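Local coordinates for uncharacterized protein (Clostridium leptum, PDB 4PW1) that is of unknown function but adopts a unique fold, a nine-stranded antiparallel beta sheet surrounded by alpha-helices, at residues Val54-Gly59 / Cys181-Asp186; Asn105-Phe110 / Asp195-Asn200; Asp171-Met176 / Glu243-Phe248. All coordinates share one frame; numbering follows the deposited sequence.

Interaction 1. Residues Val54-Gly59 / Cys181-Asp186; sequences VRILGG and CQMLSD
The last turn of helix 44-58 lies beside the middle of helix 173-190 in a nearly antiparallel sense, the axes of 54-58 and 181-186 running at 160° to each other, 9.0 Å apart at their closest. The closest CA atoms are those of Ile56 and Leu184, 6.1 Å apart. The turn of 54-58 widens to a pi-type turn, Gly59 N donating to Val54 O, and the helix stops at Gly59, whose phi is positive. Ile56 makes the largest contribution. Its CG2, anti to the backbone N, presses on the backbone of the facing helix, 3.8 Å from Leu184 N, and also touches CB of selenomethionine Met183, while CD1 lies over Leu184 CA. Leu57 works one step further along: its CD1 meets Leu184 CD2 at 4.0 Å, the two side chains crossing at about a right angle, and its CD2 sits against Cys181 N at 3.9 Å. No hydrogen bond crosses between the segments, although Arg180 NH1, just before 181-186, binds Ile56 O. Leu57 also rests on Leu107 and Phe110 of strand 106-114. This is apolar helix-helix packing within the helical layer that covers the antiparallel sheet.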
ATOM      1  N   VAL B  54       6.117  12.830  20.992  1.00 18.68           N
ATOM      2  CA  VAL B  54       5.028  12.099  21.625  1.00 19.92           C
ATOM      3  C   VAL B  54       4.115  13.060  22.390  1.00 23.32           C
ATOM      4  O   VAL B  54       2.882  13.054  22.182  1.00 21.42           O
ATOM      5  CB  VAL B  54       5.540  10.982  22.556  1.00 21.51           C
ATOM      6  CG1 VAL B  54       4.405  10.371  23.384  1.00 24.65           C
ATOM      7  CG2 VAL B  54       6.285   9.903  21.760  1.00 23.22           C
ATOM      8  N   ARG B  55       4.684  13.916  23.243  1.00 20.67           N
ATOM      9  CA  ARG B  55       3.853  14.847  24.015  1.00 22.31           C
ATOM     10  C   ARG B  55       3.134  15.915  23.176  1.00 21.39           C
ATOM     11  O   ARG B  55       1.970  16.232  23.429  1.00 23.12           O
ATOM     12  CB  ARG B  55       4.674  15.540  25.120  1.00 24.82           C
ATOM     13  CG  ARG B  55       5.091  14.629  26.273  1.00 25.38           C
ATOM     14  CD  ARG B  55       5.702  15.467  27.396  1.00 28.22           C
ATOM     15  NE  ARG B  55       7.032  15.918  27.003  1.00 27.98           N
ATOM     16  CZ  ARG B  55       8.152  15.241  27.231  1.00 27.01           C
ATOM     17  NH1 ARG B  55       8.152  14.046  27.808  1.00 28.70           N
ATOM     18  NH2 ARG B  55       9.295  15.723  26.807  1.00 27.29           N
ATOM     19  N   ILE B  56       3.824  16.489  22.207  1.00 22.69           N
ATOM     20  CA  ILE B  56       3.298  17.656  21.487  1.00 23.52           C
ATOM     21  C   ILE B  56       2.489  17.254  20.245  1.00 25.69           C
ATOM     22  O   ILE B  56       1.420  17.808  19.994  1.00 23.66           O
ATOM     23  CB  ILE B  56       4.445  18.600  21.132  1.00 24.88           C
ATOM     24  CG1 ILE B  56       5.029  19.202  22.419  1.00 25.22           C
ATOM     25  CG2 ILE B  56       3.975  19.670  20.189  1.00 25.70           C
ATOM     26  CD1 ILE B  56       6.348  19.919  22.220  1.00 28.30           C
ATOM     27  N   LEU B  57       2.980  16.303  19.462  1.00 23.62           N
ATOM     28  CA  LEU B  57       2.195  15.824  18.298  1.00 23.47           C
ATOM     29  C   LEU B  57       1.120  14.850  18.740  1.00 23.54           C
ATOM     30  O   LEU B  57      -0.013  14.903  18.249  1.00 24.63           O
ATOM     31  CB  LEU B  57       3.073  15.160  17.222  1.00 22.45           C
ATOM     32  CG  LEU B  57       4.227  16.003  16.680  1.00 25.30           C
ATOM     33  CD1 LEU B  57       4.975  15.290  15.573  1.00 21.50           C
ATOM     34  CD2 LEU B  57       3.724  17.346  16.175  1.00 26.23           C
ATOM     35  N   GLY B  58       1.452  13.964  19.669  1.00 22.57           N
ATOM     36  CA  GLY B  58       0.507  12.923  20.103  1.00 21.33           C
ATOM     37  C   GLY B  58      -0.449  13.461  21.153  1.00 26.58           C
ATOM     38  O   GLY B  58      -1.649  13.412  21.016  1.00 27.58           O
ATOM     39  N   GLY B  59       0.112  13.995  22.212  1.00 33.45           N
ATOM     40  CA  GLY B  59      -0.663  14.664  23.218  1.00 31.63           C
ATOM     41  C   GLY B  59      -0.602  13.990  24.567  1.00 31.48           C
ATOM     42  O   GLY B  59      -1.278  14.446  25.470  1.00 36.53           O
ATOM     43  N   CYS B 181       2.923  21.019  15.117  1.00 20.53           N
ATOM     44  CA  CYS B 181       4.238  20.923  14.449  1.00 20.54           C
ATOM     45  C   CYS B 181       5.168  22.108  14.770  1.00 21.88           C
ATOM     46  O   CYS B 181       6.345  21.916  15.108  1.00 23.69           O
ATOM     47  CB  CYS B 181       4.081  20.765  12.932  1.00 21.36           C
ATOM     48  SG  CYS B 181       3.381  19.152  12.411  1.00 23.01           S
ATOM     49  N   GLN B 182       4.617  23.312  14.669  1.00 24.47           N
ATOM     50  CA  GLN B 182       5.324  24.554  14.997  1.00 25.85           C
ATOM     51  C   GLN B 182       5.752  24.571  16.472  1.00 26.75           C
ATOM     52  O   GLN B 182       6.873  24.972  16.801  1.00 26.50           O
ATOM     53  CB  GLN B 182       4.399  25.752  14.698  1.00 26.67           C
ATOM     54  CG  GLN B 182       5.052  27.129  14.932  1.00 31.70           C
ATOM     55  CD  GLN B 182       6.205  27.339  13.988  1.00 36.62           C
ATOM     56  OE1 GLN B 182       6.017  27.293  12.768  1.00 37.54           O
ATOM     57  NE2 GLN B 182       7.421  27.420  14.530  1.00 36.59           N
HETATM   58  N   MSE B 183       4.863  24.143  17.374  1.00 28.64           N
HETATM   59  CA  MSE B 183       5.204  24.113  18.802  1.00 27.25           C
HETATM   60  C   MSE B 183       6.348  23.166  19.030  1.00 26.83           C
HETATM   61  O   MSE B 183       7.219  23.438  19.840  1.00 26.10           O
HETATM   62  CB  MSE B 183       4.077  23.648  19.729  1.00 27.84           C
HETATM   63  CG  MSE B 183       3.029  24.720  19.908  1.00 38.81           C
HETATM   64 SE   MSE B 183       1.478  23.997  20.892  0.75 52.42          SE
HETATM   65  CE  MSE B 183       2.555  23.023  22.248  1.00 32.93           C
ATOM     66  N   LEU B 184       6.342  22.005  18.371  1.00 24.76           N
ATOM     67  CA  LEU B 184       7.464  21.065  18.536  1.00 24.64           C
ATOM     68  C   LEU B 184       8.797  21.678  18.121  1.00 25.68           C
ATOM     69  O   LEU B 184       9.808  21.563  18.844  1.00 23.83           O
ATOM     70  CB  LEU B 184       7.207  19.782  17.759  1.00 24.64           C
ATOM     71  CG  LEU B 184       8.338  18.752  17.748  1.00 24.30           C
ATOM     72  CD1 LEU B 184       8.706  18.310  19.154  1.00 27.74           C
ATOM     73  CD2 LEU B 184       7.941  17.576  16.904  1.00 22.66           C
ATOM     74  N   SER B 185       8.815  22.307  16.949  1.00 25.81           N
ATOM     75  CA  SER B 185      10.013  22.967  16.475  1.00 24.94           C
ATOM     76  C   SER B 185      10.476  24.048  17.480  1.00 27.75           C
ATOM     77  O   SER B 185      11.662  24.106  17.840  1.00 27.53           O
ATOM     78  CB  SER B 185       9.747  23.606  15.102  1.00 25.49           C
ATOM     79  OG  SER B 185      10.866  24.366  14.671  1.00 25.65           O
ATOM     80  N   ASP B 186       9.550  24.884  17.933  1.00 27.31           N
ATOM     81  CA  ASP B 186       9.895  25.951  18.898  1.00 31.72           C
ATOM     82  C   ASP B 186      10.436  25.356  20.190  1.00 36.41           C
ATOM     83  O   ASP B 186      11.452  25.791  20.704  1.00 34.95           O
ATOM     84  CB  ASP B 186       8.682  26.800  19.250  1.00 34.27           C
ATOM     85  CG  ASP B 186       8.163  27.562  18.089  1.00 35.00           C
ATOM     86  OD1 ASP B 186       8.898  27.696  17.111  1.00 38.43           O
ATOM     87  OD2 ASP B 186       7.021  28.039  18.140  1.00 39.80           O
TER

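Interaction 2. Residues Asn105-Phe110 / Asp195-Asn200; sequences NGLCYF and DYIGDN
A capped turn leading into helix 198-210 docks here on the start of strand 106-114, a central strand of the antiparallel sheet. The main link is between backbones: Leu107 N donates to Tyr196 O at 2.8 Å, nearly straight at the hydrogen (169°), with the donor above the carbonyl plane. The same oxygen takes a bond from a water, which also donates to Asn105 O at 2.9 Å and so joins the two segments a second time. Gly106 CA approaches Tyr196 O to 3.5 Å in a CH...O contact, glycine letting the strand backbone come this close. The turn is fixed from within by Asp195, whose OD1 accepts from both Ile197 N (3.0 Å) and Gly198 N, each meeting it from above the carboxylate plane. This side-chain cap at the helix start leaves OD2 to Arg189 and Ser185 of the preceding helix, 173-190. Further into the helix, Asn200 reaches back to the strand, its ND2 making a weak bond to Leu107 O (3.1 Å), while its OD1 is held by the hydroxyl of Tyr252. Leu107, with CG anti to the backbone N, lies side by side with Ile197, and its CD2 touches Ile197 CD1 at 4.1 Å. Beyond them the Tyr196 ring packs edge-to-face with Phe49 of helix 44-58.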
ATOM      1  N   ASN B 105      16.543  14.244   5.898  1.00 26.04           N
ATOM      2  CA  ASN B 105      15.843  15.516   5.975  1.00 27.41           C
ATOM      3  C   ASN B 105      15.117  15.746   7.296  1.00 28.38           C
ATOM      4  O   ASN B 105      14.512  16.790   7.474  1.00 26.45           O
ATOM      5  CB  ASN B 105      14.860  15.665   4.832  1.00 29.03           C
ATOM      6  CG  ASN B 105      15.557  15.948   3.524  1.00 33.99           C
ATOM      7  OD1 ASN B 105      16.286  16.919   3.403  1.00 49.02           O
ATOM      8  ND2 ASN B 105      15.358  15.085   2.554  1.00 36.22           N
ATOM      9  N   GLY B 106      15.210  14.806   8.224  1.00 22.70           N
ATOM     10  CA  GLY B 106      14.574  14.979   9.545  1.00 23.31           C
ATOM     11  C   GLY B 106      13.413  14.029   9.759  1.00 20.94           C
ATOM     12  O   GLY B 106      13.456  12.866   9.327  1.00 18.93           O
ATOM     13  N   LEU B 107      12.400  14.501  10.487  1.00 19.18           N
ATOM     14  CA  LEU B 107      11.260  13.675  10.846  1.00 21.06           C
ATOM     15  C   LEU B 107      10.396  13.498   9.622  1.00 20.03           C
ATOM     16  O   LEU B 107       9.840  14.453   9.120  1.00 21.19           O
ATOM     17  CB  LEU B 107      10.430  14.309  11.972  1.00 20.85           C
ATOM     18  CG  LEU B 107       9.218  13.507  12.446  1.00 19.11           C
ATOM     19  CD1 LEU B 107       9.674  12.201  13.133  1.00 18.94           C
ATOM     20  CD2 LEU B 107       8.376  14.307  13.424  1.00 18.36           C
ATOM     21  N   CYS B 108      10.294  12.267   9.146  1.00 20.48           N
ATOM     22  CA  CYS B 108       9.525  11.972   7.923  1.00 18.41           C
ATOM     23  C   CYS B 108       8.309  11.097   8.182  1.00 18.23           C
ATOM     24  O   CYS B 108       7.519  10.857   7.287  1.00 20.41           O
ATOM     25  CB  CYS B 108      10.446  11.321   6.883  1.00 19.71           C
ATOM     26  SG  CYS B 108      11.252   9.784   7.380  1.00 20.35           S
ATOM     27  N   TYR B 109       8.181  10.585   9.406  1.00 17.63           N
ATOM     28  CA  TYR B 109       7.058   9.778   9.783  1.00 15.62           C
ATOM     29  C   TYR B 109       6.805   9.860  11.281  1.00 16.24           C
ATOM     30  O   TYR B 109       7.720   9.752  12.063  1.00 17.46           O
ATOM     31  CB  TYR B 109       7.218   8.320   9.316  1.00 19.70           C
ATOM     32  CG  TYR B 109       5.981   7.490   9.581  1.00 16.47           C
ATOM     33  CD1 TYR B 109       5.652   7.095  10.889  1.00 16.37           C
ATOM     34  CD2 TYR B 109       5.108   7.172   8.569  1.00 17.62           C
ATOM     35  CE1 TYR B 109       4.500   6.389  11.139  1.00 19.48           C
ATOM     36  CE2 TYR B 109       3.933   6.468   8.809  1.00 17.74           C
ATOM     37  CZ  TYR B 109       3.654   6.076  10.075  1.00 18.47           C
ATOM     38  OH  TYR B 109       2.515   5.408  10.319  1.00 22.18           O
ATOM     39  N   PHE B 110       5.545  10.108  11.647  1.00 16.76           N
ATOM     40  CA  PHE B 110       5.069  10.055  13.022  1.00 17.19           C
ATOM     41  C   PHE B 110       3.638   9.521  13.046  1.00 14.92           C
ATOM     42  O   PHE B 110       2.825   9.959  12.273  1.00 15.82           O
ATOM     43  CB  PHE B 110       5.059  11.458  13.631  1.00 16.84           C
ATOM     44  CG  PHE B 110       4.511  11.494  15.031  1.00 18.24           C
ATOM     45  CD1 PHE B 110       3.163  11.659  15.269  1.00 20.13           C
ATOM     46  CD2 PHE B 110       5.351  11.338  16.114  1.00 17.20           C
ATOM     47  CE1 PHE B 110       2.666  11.681  16.566  1.00 19.20           C
ATOM     48  CE2 PHE B 110       4.859  11.315  17.395  1.00 19.06           C
ATOM     49  CZ  PHE B 110       3.513  11.486  17.629  1.00 18.33           C
ATOM     50  N   ASP B 195      16.484  20.200  16.179  1.00 32.22           N
ATOM     51  CA  ASP B 195      15.120  20.394  15.757  1.00 30.10           C
ATOM     52  C   ASP B 195      14.958  19.614  14.453  1.00 26.80           C
ATOM     53  O   ASP B 195      15.324  20.091  13.384  1.00 24.25           O
ATOM     54  CB  ASP B 195      14.785  21.863  15.539  1.00 26.68           C
ATOM     55  CG  ASP B 195      13.434  22.058  14.868  1.00 25.55           C
ATOM     56  OD1 ASP B 195      12.668  21.048  14.747  1.00 24.91           O
ATOM     57  OD2 ASP B 195      13.121  23.203  14.446  1.00 25.68           O
ATOM     58  N   TYR B 196      14.431  18.404  14.545  1.00 22.97           N
ATOM     59  CA  TYR B 196      14.283  17.566  13.334  1.00 21.77           C
ATOM     60  C   TYR B 196      12.977  17.787  12.574  1.00 23.10           C
ATOM     61  O   TYR B 196      12.731  17.089  11.577  1.00 24.09           O
ATOM     62  CB  TYR B 196      14.370  16.073  13.702  1.00 23.80           C
ATOM     63  CG  TYR B 196      15.745  15.703  14.182  1.00 24.02           C
ATOM     64  CD1 TYR B 196      16.849  15.702  13.314  1.00 27.38           C
ATOM     65  CD2 TYR B 196      15.967  15.431  15.510  1.00 25.25           C
ATOM     66  CE1 TYR B 196      18.128  15.393  13.784  1.00 25.84           C
ATOM     67  CE2 TYR B 196      17.221  15.122  15.988  1.00 27.85           C
ATOM     68  CZ  TYR B 196      18.298  15.119  15.132  1.00 26.07           C
ATOM     69  OH  TYR B 196      19.506  14.810  15.670  1.00 31.44           O
ATOM     70  N   ILE B 197      12.142  18.743  12.982  1.00 21.22           N
ATOM     71  CA  ILE B 197      10.920  19.047  12.224  1.00 21.26           C
ATOM     72  C   ILE B 197      10.898  20.429  11.520  1.00 23.43           C
ATOM     73  O   ILE B 197      10.216  20.608  10.505  1.00 23.50           O
ATOM     74  CB  ILE B 197       9.637  18.847  13.083  1.00 23.19           C
ATOM     75  CG1 ILE B 197       8.438  18.747  12.117  1.00 26.51           C
ATOM     76  CG2 ILE B 197       9.449  19.951  14.146  1.00 23.73           C
ATOM     77  CD1 ILE B 197       7.182  18.157  12.706  1.00 27.50           C
ATOM     78  N   GLY B 198      11.646  21.398  12.054  1.00 23.89           N
ATOM     79  CA  GLY B 198      11.585  22.823  11.578  1.00 24.29           C
ATOM     80  C   GLY B 198      11.860  23.003  10.114  1.00 22.98           C
ATOM     81  O   GLY B 198      11.150  23.750   9.412  1.00 23.46           O
ATOM     82  N   ASP B 199      12.831  22.245   9.619  1.00 24.65           N
ATOM     83  CA  ASP B 199      13.178  22.293   8.196  1.00 26.03           C
ATOM     84  C   ASP B 199      12.085  21.751   7.294  1.00 24.00           C
ATOM     85  O   ASP B 199      12.099  22.037   6.079  1.00 23.16           O
ATOM     86  CB  ASP B 199      14.493  21.540   7.907  1.00 29.44           C
ATOM     87  CG  ASP B 199      15.727  22.268   8.416  1.00 35.81           C
ATOM     88  OD1 ASP B 199      15.588  23.368   8.902  1.00 32.09           O
ATOM     89  OD2 ASP B 199      16.846  21.724   8.342  1.00 48.70           O
ATOM     90  N   ASN B 200      11.160  20.945   7.845  1.00 22.47           N
ATOM     91  CA  ASN B 200      10.069  20.361   7.056  1.00 21.19           C
ATOM     92  C   ASN B 200       8.729  21.115   7.079  1.00 23.14           C
ATOM     93  O   ASN B 200       7.805  20.780   6.311  1.00 21.23           O
ATOM     94  CB  ASN B 200       9.869  18.892   7.486  1.00 23.11           C
ATOM     95  CG  ASN B 200      10.999  18.000   7.033  1.00 26.37           C
ATOM     96  OD1 ASN B 200      11.758  18.355   6.113  1.00 27.00           O
ATOM     97  ND2 ASN B 200      11.122  16.821   7.680  1.00 29.77           N
TER
HETATM   98  O   HOH W   1      13.270  18.606   9.297  1.00 49.59           O

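Interaction 3. Residues Asp171-Met176 / Glu243-Phe248; sequences DNAFYM and ERFVGF
One face of the Phe174 ring receives the edge of Phe245, a T-shaped pair with centroids 5.0 Å apart and planes at 65°. Phe245 CE2 stands over that face toward its rim, and Phe245 CZ comes to 3.6 Å from Phe174 CE1. In the plane of the Phe174 ring, at its edge, lies Asn172 OD1. The edge of the Phe245 ring also meets the first turn of helix 173-190: its CD2 is 3.4 Å from Ala173 O, near the ring plane, and its CE2 touches Ala173 CB at 3.7 Å. Away from the rings, the bent chain of selenomethionine Met176 brings CE to 3.6 Å from Arg244 CB and against Glu243 O. Asn172 is the N-cap of the helix; its OD1 accepts from Tyr175 N at 3.0 Å, and more weakly from Phe174 N. The guanidinium of Arg244 turns elsewhere, to Glu242 and to the backbone of helix 44-58. Two waters supply the polar links: one donates to both Asp171 O and Glu243 O, the other donates to Ala173 O and accepts from Phe245 N. With no hydrogen bond between the segments, ring packing holds helix start to strand, while Ala173 O and Phe245 N are satisfied through water.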
ATOM      1  N   ASP B 171     -11.274  23.956  16.060  1.00 41.01           N
ATOM      2  CA  ASP B 171     -11.325  22.522  15.825  1.00 45.55           C
ATOM      3  C   ASP B 171     -10.989  22.174  14.364  1.00 39.81           C
ATOM      4  O   ASP B 171     -11.258  21.046  13.911  1.00 36.61           O
ATOM      5  CB  ASP B 171     -12.661  21.921  16.272  1.00 55.78           C
ATOM      6  CG  ASP B 171     -13.810  22.401  15.454  1.00 58.54           C
ATOM      7  OD1 ASP B 171     -13.618  22.682  14.254  1.00 81.85           O
ATOM      8  OD2 ASP B 171     -14.916  22.495  16.008  1.00 83.27           O
ATOM      9  N   ASN B 172     -10.379  23.122  13.647  1.00 30.75           N
ATOM     10  CA  ASN B 172      -9.872  22.851  12.283  1.00 30.79           C
ATOM     11  C   ASN B 172      -8.676  21.882  12.335  1.00 27.31           C
ATOM     12  O   ASN B 172      -7.645  22.174  12.945  1.00 23.76           O
ATOM     13  CB  ASN B 172      -9.493  24.172  11.598  1.00 28.01           C
ATOM     14  CG  ASN B 172      -9.053  23.993  10.157  1.00 26.70           C
ATOM     15  OD1 ASN B 172      -8.031  23.360   9.886  1.00 27.32           O
ATOM     16  ND2 ASN B 172      -9.825  24.536   9.223  1.00 25.60           N
ATOM     17  N   ALA B 173      -8.805  20.701  11.720  1.00 25.90           N
ATOM     18  CA  ALA B 173      -7.763  19.684  11.859  1.00 23.10           C
ATOM     19  C   ALA B 173      -6.393  20.161  11.319  1.00 22.73           C
ATOM     20  O   ALA B 173      -5.321  19.769  11.849  1.00 21.35           O
ATOM     21  CB  ALA B 173      -8.186  18.387  11.162  1.00 26.30           C
ATOM     22  N   PHE B 174      -6.417  20.984  10.270  1.00 21.24           N
ATOM     23  CA  PHE B 174      -5.190  21.445   9.626  1.00 20.48           C
ATOM     24  C   PHE B 174      -4.525  22.449  10.540  1.00 21.54           C
ATOM     25  O   PHE B 174      -3.362  22.289  10.839  1.00 20.49           O
ATOM     26  CB  PHE B 174      -5.446  21.996   8.213  1.00 20.77           C
ATOM     27  CG  PHE B 174      -5.915  20.949   7.251  1.00 22.51           C
ATOM     28  CD1 PHE B 174      -5.009  20.134   6.611  1.00 20.81           C
ATOM     29  CD2 PHE B 174      -7.274  20.726   7.047  1.00 23.37           C
ATOM     30  CE1 PHE B 174      -5.421  19.148   5.750  1.00 22.99           C
ATOM     31  CE2 PHE B 174      -7.698  19.720   6.193  1.00 25.31           C
ATOM     32  CZ  PHE B 174      -6.768  18.913   5.544  1.00 23.65           C
ATOM     33  N   TYR B 175      -5.289  23.432  11.028  1.00 23.18           N
ATOM     34  CA  TYR B 175      -4.742  24.410  11.966  1.00 25.76           C
ATOM     35  C   TYR B 175      -4.147  23.738  13.203  1.00 26.96           C
ATOM     36  O   TYR B 175      -3.064  24.122  13.659  1.00 23.12           O
ATOM     37  CB  TYR B 175      -5.789  25.434  12.398  1.00 24.81           C
ATOM     38  CG  TYR B 175      -6.305  26.359  11.331  1.00 27.02           C
ATOM     39  CD1 TYR B 175      -5.555  26.648  10.175  1.00 29.80           C
ATOM     40  CD2 TYR B 175      -7.519  27.019  11.499  1.00 28.61           C
ATOM     41  CE1 TYR B 175      -6.029  27.543   9.218  1.00 32.05           C
ATOM     42  CE2 TYR B 175      -8.006  27.919  10.551  1.00 33.70           C
ATOM     43  CZ  TYR B 175      -7.260  28.187   9.409  1.00 34.47           C
ATOM     44  OH  TYR B 175      -7.749  29.056   8.446  1.00 29.49           O
HETATM   45  N   MSE B 176      -4.843  22.736  13.753  1.00 23.11           N
HETATM   46  CA  MSE B 176      -4.384  22.103  14.979  1.00 22.46           C
HETATM   47  C   MSE B 176      -3.100  21.359  14.734  1.00 25.75           C
HETATM   48  O   MSE B 176      -2.147  21.411  15.557  1.00 23.86           O
HETATM   49  CB  MSE B 176      -5.379  21.095  15.540  1.00 23.97           C
HETATM   50  CG  MSE B 176      -6.605  21.822  16.066  1.00 36.52           C
HETATM   51 SE   MSE B 176      -7.849  20.509  16.889  0.75 43.94          SE
HETATM   52  CE  MSE B 176      -8.184  19.063  15.550  1.00 40.28           C
ATOM     53  N   GLU B 243     -11.302  12.995  15.448  1.00 22.48           N
ATOM     54  CA  GLU B 243     -11.451  14.191  14.621  1.00 23.99           C
ATOM     55  C   GLU B 243     -10.175  15.052  14.597  1.00 23.59           C
ATOM     56  O   GLU B 243     -10.216  16.271  14.711  1.00 23.89           O
ATOM     57  CB  GLU B 243     -12.667  14.992  15.060  1.00 28.30           C
ATOM     58  CG  GLU B 243     -13.955  14.173  14.944  1.00 34.56           C
ATOM     59  CD  GLU B 243     -15.190  15.061  14.932  1.00 42.63           C
ATOM     60  OE1 GLU B 243     -15.579  15.532  16.009  1.00 48.28           O
ATOM     61  OE2 GLU B 243     -15.717  15.340  13.835  1.00 54.56           O
ATOM     62  N   ARG B 244      -9.044  14.395  14.401  1.00 19.60           N
ATOM     63  CA  ARG B 244      -7.807  15.109  14.226  1.00 21.06           C
ATOM     64  C   ARG B 244      -6.781  14.245  13.522  1.00 17.98           C
ATOM     65  O   ARG B 244      -6.955  13.019  13.395  1.00 18.23           O
ATOM     66  CB  ARG B 244      -7.255  15.540  15.580  1.00 24.78           C
ATOM     67  CG  ARG B 244      -6.972  14.402  16.520  1.00 24.60           C
ATOM     68  CD  ARG B 244      -5.780  14.790  17.369  1.00 28.99           C
ATOM     69  NE  ARG B 244      -5.412  13.734  18.267  1.00 32.02           N
ATOM     70  CZ  ARG B 244      -4.208  13.593  18.832  1.00 38.99           C
ATOM     71  NH1 ARG B 244      -3.232  14.472  18.607  1.00 38.82           N
ATOM     72  NH2 ARG B 244      -3.981  12.540  19.621  1.00 36.35           N
ATOM     73  N   PHE B 245      -5.731  14.893  13.050  1.00 17.16           N
ATOM     74  CA  PHE B 245      -4.597  14.197  12.504  1.00 17.96           C
ATOM     75  C   PHE B 245      -3.763  13.541  13.600  1.00 20.37           C
ATOM     76  O   PHE B 245      -3.409  14.174  14.600  1.00 19.28           O
ATOM     77  CB  PHE B 245      -3.780  15.130  11.630  1.00 20.04           C
ATOM     78  CG  PHE B 245      -4.487  15.550  10.372  1.00 20.57           C
ATOM     79  CD1 PHE B 245      -4.847  14.603   9.414  1.00 19.11           C
ATOM     80  CD2 PHE B 245      -4.754  16.882  10.113  1.00 20.73           C
ATOM     81  CE1 PHE B 245      -5.480  15.000   8.243  1.00 19.83           C
ATOM     82  CE2 PHE B 245      -5.389  17.276   8.962  1.00 22.12           C
ATOM     83  CZ  PHE B 245      -5.779  16.341   8.017  1.00 18.36           C
ATOM     84  N   VAL B 246      -3.527  12.233  13.467  1.00 17.26           N
ATOM     85  CA  VAL B 246      -2.750  11.505  14.453  1.00 15.69           C
ATOM     86  C   VAL B 246      -1.377  11.104  13.938  1.00 15.47           C
ATOM     87  O   VAL B 246      -0.630  10.427  14.616  1.00 17.44           O
ATOM     88  CB  VAL B 246      -3.511  10.283  15.004  1.00 15.97           C
ATOM     89  CG1 VAL B 246      -4.773  10.741  15.720  1.00 18.62           C
ATOM     90  CG2 VAL B 246      -3.852   9.321  13.879  1.00 15.56           C
ATOM     91  N   GLY B 247      -1.050  11.517  12.734  1.00 17.69           N
ATOM     92  CA  GLY B 247       0.236  11.219  12.149  1.00 18.56           C
ATOM     93  C   GLY B 247       0.428  11.776  10.773  1.00 16.30           C
ATOM     94  O   GLY B 247      -0.488  12.360  10.197  1.00 19.57           O
ATOM     95  N   PHE B 248       1.627  11.579  10.236  1.00 15.64           N
ATOM     96  CA  PHE B 248       1.950  11.950   8.902  1.00 16.05           C
ATOM     97  C   PHE B 248       3.146  11.181   8.387  1.00 15.50           C
ATOM     98  O   PHE B 248       3.893  10.600   9.149  1.00 15.36           O
ATOM     99  CB  PHE B 248       2.259  13.457   8.766  1.00 17.70           C
ATOM    100  CG  PHE B 248       3.613  13.844   9.305  1.00 20.50           C
ATOM    101  CD1 PHE B 248       3.795  14.087  10.653  1.00 18.87           C
ATOM    102  CD2 PHE B 248       4.714  13.964   8.458  1.00 22.04           C
ATOM    103  CE1 PHE B 248       5.054  14.427  11.150  1.00 20.27           C
ATOM    104  CE2 PHE B 248       5.978  14.283   8.959  1.00 19.45           C
ATOM    105  CZ  PHE B 248       6.139  14.511  10.317  1.00 19.69           C
TER
HETATM  106  O   HOH W   2     -11.410  18.572  14.804  1.00 37.34           O
HETATM  107  O   HOH W   3      -5.458  17.636  13.610  1.00 17.85           O

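Overall arrangement
All three contacts join helices to central strand 106-114, to its neighbour 244-251 or to one another. Interactions 1 and 3 both use helix 173-190, at its middle and its start, with centres about 12 Å apart; interaction 2 employs the next helix, 198-210, its centre about 11 Å from that of interaction 1. Interactions 2 and 3, about 17 Å apart between centres, reach the two strands, where Phe110 O and Phe248 N are 2.9 Å apart. Segments follow in the order 54-59, 105-110, 171-176, 181-186, 195-200, 243-248, so each pair alternates. Interactions 1 and 2 pair the two DUF6836 ranges and interaction 3 stays within the second, so both regions form one interlocked structure around a shared sheet.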